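Local coordinates for protein ornithine decarboxylase (Entamoeba histolytica, PDB 4AIB) that probably catalyses the pyridoxal-phosphate-dependent decarboxylation of L-ornithine to putrescine, the first step from ornithine into polyamine synthesis, as a homodimer, at residues K136-M144 with F158-L169. Residues are numbered along the deposited sequence; the frame is centred on the assembly and turned at random.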
loop_
_atom_site.group_PDB
_atom_site.type_symbol
_atom_site.label_atom_id
_atom_site.label_comp_id
_atom_site.label_asym_id
_atom_site.label_seq_id
_atom_site.Cartn_x
_atom_site.Cartn_y
_atom_site.Cartn_z
ATOM N N LYS A 136 22.583 -2.599 26.818
ATOM C CA LYS A 136 21.760 -2.678 28.026
ATOM C C LYS A 136 20.313 -3.080 27.736
ATOM O O LYS A 136 19.542 -3.349 28.661
ATOM C CB LYS A 136 21.808 -1.358 28.801
ATOM C CG LYS A 136 23.071 -1.174 29.627
ATOM C CD LYS A 136 22.948 0.011 30.569
ATOM C CE LYS A 136 24.170 0.127 31.466
ATOM N NZ LYS A 136 24.070 1.285 32.397
ATOM N N MET A 137 19.956 -3.127 26.454
ATOM C CA MET A 137 18.605 -3.491 26.032
ATOM C C MET A 137 18.362 -4.992 26.189
ATOM O O MET A 137 19.181 -5.812 25.767
ATOM C CB MET A 137 18.362 -3.053 24.584
ATOM C CG MET A 137 16.896 -2.842 24.229
ATOM S SD MET A 137 16.646 -2.057 22.623
ATOM C CE MET A 137 17.226 -0.391 22.939
ATOM N N GLY A 138 17.238 -5.337 26.811
ATOM C CA GLY A 138 16.843 -6.733 26.993
ATOM C C GLY A 138 16.454 -7.380 25.678
ATOM O O GLY A 138 15.799 -6.757 24.840
ATOM N N ILE A 139 16.859 -8.635 25.502
ATOM C CA ILE A 139 16.686 -9.339 24.234
ATOM C C ILE A 139 15.717 -10.512 24.358
ATOM O O ILE A 139 15.803 -11.309 25.294
ATOM C CB ILE A 139 18.045 -9.826 23.677
ATOM C CG1 ILE A 139 18.935 -8.629 23.330
ATOM C CG2 ILE A 139 17.855 -10.719 22.455
ATOM C CD1 ILE A 139 20.408 -8.962 23.218
ATOM N N MET A 140 14.794 -10.602 23.405
ATOM C CA MET A 140 13.871 -11.723 23.327
ATOM C C MET A 140 14.194 -12.555 22.090
ATOM O O MET A 140 14.401 -12.012 21.003
ATOM C CB MET A 140 12.428 -11.223 23.277
ATOM C CG MET A 140 11.517 -11.872 24.306
ATOM S SD MET A 140 9.773 -11.440 24.149
ATOM C CE MET A 140 9.817 -9.649 24.177
ATOM N N ILE A 141 14.246 -13.873 22.260
ATOM C CA ILE A 141 14.582 -14.773 21.157
ATOM C C ILE A 141 13.327 -15.208 20.392
ATOM O O ILE A 141 12.367 -15.701 20.987
ATOM C CB ILE A 141 15.441 -15.975 21.635
ATOM C CG1 ILE A 141 16.009 -16.751 20.440
ATOM C CG2 ILE A 141 14.666 -16.875 22.596
ATOM C CD1 ILE A 141 17.241 -17.572 20.764
ATOM N N ARG A 142 13.332 -15.000 19.077
ATOM C CA ARG A 142 12.185 -15.356 18.243
ATOM C C ARG A 142 12.287 -16.788 17.722
ATOM O O ARG A 142 13.244 -17.138 17.033
ATOM C CB ARG A 142 12.001 -14.362 17.089
ATOM C CG ARG A 142 10.761 -14.620 16.242
ATOM C CD ARG A 142 10.417 -13.436 15.355
ATOM N NE ARG A 142 9.249 -13.707 14.517
ATOM C CZ ARG A 142 8.613 -12.796 13.783
ATOM N NH1 ARG A 142 9.016 -11.532 13.772
ATOM N NH2 ARG A 142 7.562 -13.153 13.057
ATOM N N ILE A 143 11.294 -17.606 18.064
ATOM C CA ILE A 143 11.230 -19.000 17.619
ATOM C C ILE A 143 10.014 -19.235 16.714
ATOM O O ILE A 143 9.246 -18.307 16.444
ATOM C CB ILE A 143 11.247 -19.996 18.811
ATOM C CG1 ILE A 143 10.020 -19.822 19.717
ATOM C CG2 ILE A 143 12.532 -19.859 19.618
ATOM C CD1 ILE A 143 8.972 -20.906 19.560
ATOM N N MET A 144 9.851 -20.473 16.250
ATOM C CA MET A 144 8.715 -20.851 15.409
ATOM C C MET A 144 7.993 -22.074 15.970
ATOM O O MET A 144 6.800 -22.266 15.732
ATOM C CB MET A 144 9.175 -21.123 13.975
ATOM C CG MET A 144 9.573 -19.876 13.200
ATOM S SD MET A 144 10.386 -20.243 11.632
ATOM C CE MET A 144 9.015 -20.853 10.652
ATOM N N PHE A 158 10.990 -15.071 8.801
ATOM C CA PHE A 158 10.549 -14.593 10.121
ATOM C C PHE A 158 10.542 -15.670 11.204
ATOM O O PHE A 158 9.638 -16.509 11.272
ATOM C CB PHE A 158 9.207 -13.848 10.047
ATOM C CG PHE A 158 9.333 -12.425 9.581
ATOM C CD1 PHE A 158 9.715 -11.421 10.468
ATOM C CD2 PHE A 158 9.080 -12.086 8.257
ATOM C CE1 PHE A 158 9.837 -10.107 10.042
ATOM C CE2 PHE A 158 9.200 -10.773 7.825
ATOM C CZ PHE A 158 9.581 -9.783 8.718
ATOM N N GLY A 159 11.566 -15.626 12.052
ATOM C CA GLY A 159 11.749 -16.606 13.114
ATOM C C GLY A 159 13.154 -17.175 13.115
ATOM O O GLY A 159 14.035 -16.689 12.402
ATOM N N LEU A 160 13.358 -18.211 13.923
ATOM C CA LEU A 160 14.656 -18.861 14.051
ATOM C C LEU A 160 14.464 -20.374 14.087
ATOM O O LEU A 160 13.624 -20.881 14.836
ATOM C CB LEU A 160 15.360 -18.372 15.320
ATOM C CG LEU A 160 16.825 -18.698 15.603
ATOM C CD1 LEU A 160 17.756 -17.896 14.708
ATOM C CD2 LEU A 160 17.125 -18.405 17.063
ATOM N N HIS A 161 15.240 -21.083 13.269
ATOM C CA HIS A 161 15.127 -22.538 13.156
ATOM C C HIS A 161 15.656 -23.260 14.368
ATOM O O HIS A 161 16.507 -22.736 15.092
ATOM C CB HIS A 161 15.803 -23.043 11.881
ATOM C CG HIS A 161 15.120 -22.598 10.605
ATOM N ND1 HIS A 161 13.808 -22.798 10.376
ATOM C CD2 HIS A 161 15.624 -21.961 9.473
ATOM C CE1 HIS A 161 13.484 -22.304 9.165
ATOM N NE2 HIS A 161 14.597 -21.793 8.613
ATOM N N ASP A 162 15.148 -24.474 14.581
ATOM C CA ASP A 162 15.432 -25.290 15.771
ATOM C C ASP A 162 16.903 -25.340 16.194
ATOM O O ASP A 162 17.221 -25.138 17.367
ATOM C CB ASP A 162 14.910 -26.717 15.567
ATOM C CG ASP A 162 13.396 -26.786 15.511
ATOM O OD1 ASP A 162 12.750 -26.592 16.562
ATOM O OD2 ASP A 162 12.852 -27.051 14.418
ATOM N N ASP A 163 17.784 -25.615 15.235
ATOM C CA ASP A 163 19.218 -25.768 15.494
ATOM C C ASP A 163 19.937 -24.440 15.746
ATOM O O ASP A 163 20.975 -24.400 16.413
ATOM C CB ASP A 163 19.892 -26.527 14.342
ATOM C CG ASP A 163 19.692 -25.856 12.984
ATOM O OD1 ASP A 163 18.740 -25.059 12.823
ATOM O OD2 ASP A 163 20.494 -26.133 12.067
ATOM N N GLU A 164 19.379 -23.360 15.210
ATOM C CA GLU A 164 19.985 -22.036 15.322
ATOM C C GLU A 164 19.793 -21.409 16.704
ATOM O O GLU A 164 20.533 -20.499 17.080
ATOM C CB GLU A 164 19.450 -21.109 14.227
ATOM C CG GLU A 164 19.938 -21.456 12.827
ATOM C CD GLU A 164 19.208 -20.705 11.728
ATOM O OE1 GLU A 164 18.643 -19.623 11.997
ATOM O OE2 GLU A 164 19.200 -21.201 10.581
ATOM N N VAL A 165 18.810 -21.915 17.451
ATOM C CA VAL A 165 18.465 -21.410 18.788
ATOM C C VAL A 165 19.650 -21.449 19.759
ATOM O O VAL A 165 19.857 -20.510 20.531
ATOM C CB VAL A 165 17.256 -22.174 19.388
ATOM C CG1 VAL A 165 16.864 -21.606 20.746
ATOM C CG2 VAL A 165 16.066 -22.127 18.440
ATOM N N GLU A 166 20.424 -22.532 19.705
ATOM C CA GLU A 166 21.605 -22.698 20.555
ATOM C C GLU A 166 22.751 -21.770 20.158
ATOM O O GLU A 166 23.453 -21.243 21.023
ATOM C CB GLU A 166 22.081 -24.153 20.545
ATOM C CG GLU A 166 21.323 -25.064 21.497
ATOM C CD GLU A 166 21.725 -26.521 21.358
ATOM O OE1 GLU A 166 21.466 -27.115 20.288
ATOM O OE2 GLU A 166 22.291 -27.075 22.324
ATOM N N ILE A 167 22.932 -21.579 18.851
ATOM C CA ILE A 167 23.982 -20.705 18.314
ATOM C C ILE A 167 23.744 -19.247 18.722
ATOM O O ILE A 167 24.689 -18.525 19.057
ATOM C CB ILE A 167 24.103 -20.835 16.771
ATOM C CG1 ILE A 167 24.468 -22.275 16.357
ATOM C CG2 ILE A 167 25.092 -19.824 16.195
ATOM C CD1 ILE A 167 25.820 -22.775 16.839
ATOM N N VAL A 168 22.480 -18.831 18.705
ATOM C CA VAL A 168 22.100 -17.477 19.109
ATOM C C VAL A 168 22.240 -17.299 20.624
ATOM O O VAL A 168 22.838 -16.322 21.080
ATOM C CB VAL A 168 20.676 -17.111 18.620
ATOM C CG1 VAL A 168 20.241 -15.754 19.157
ATOM C CG2 VAL A 168 20.628 -17.106 17.099
ATOM N N LEU A 169 21.711 -18.253 21.393
ATOM C CA LEU A 169 21.821 -18.231 22.856
ATOM C C LEU A 169 23.272 -18.210 23.337
ATOM O O LEU A 169 23.583 -17.577 24.347
ATOM C CB LEU A 169 21.077 -19.414 23.487
ATOM C CG LEU A 169 19.563 -19.306 23.695
ATOM C CD1 LEU A 169 18.995 -20.653 24.116
ATOM C CD2 LEU A 169 19.203 -18.235 24.714
#
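Ile-141 pushes its CD1 methyl into a cup built by Leu-160, Val-165, Val-168 and Leu-169, a worked example of how a barrel strand packs against the loop and helix that follow it. With CG1 anti to the backbone N (chi1 -169°), the branch reaches outward, and CD1 lies 3.8 Å from Leu-160 CD2 and 3.9 Å from Val-168 CG1. Leu-160 meets it crosswise, near a right angle, while Val-165 CG1 and Leu-169 CG line the rest of the cup at 4.1 Å from that same CD1. More loosely, Ile-143 CG2 approaches Val-165 CG2.

A second group of contacts gathers round Arg-142, again by packing. Extended from CG to NE, it runs past Gly-159 and brings NH1 obliquely to Phe-158 CD1 and NH2 to Phe-158 CB. That CB lies over one guanidinium face, the ring tilted 38° from its plane. Met-144 lays CG and SD beside Phe-158 O and Gly-159 CA; at the phi of Gly-159 (130°) a side chain would jam against the preceding carbonyl oxygen and also meet Met-144 CG.

Phe-158 lies about 8 Å, side chain to side chain, from Lys-57, the predicted pyridoxal phosphate attachment site (unmodified here), and packs on Ser-333 of the second subunit, consistent with active sites built from both monomers. Strand 138-143 and helix segment 164-169 run nearly antiparallel, their axes 10.0 Å apart, as in TIM-barrel beta-alpha units. The strand lies between strands 118-121 and 179-184, and helix 194-212 packs beside Val-165 and Leu-169.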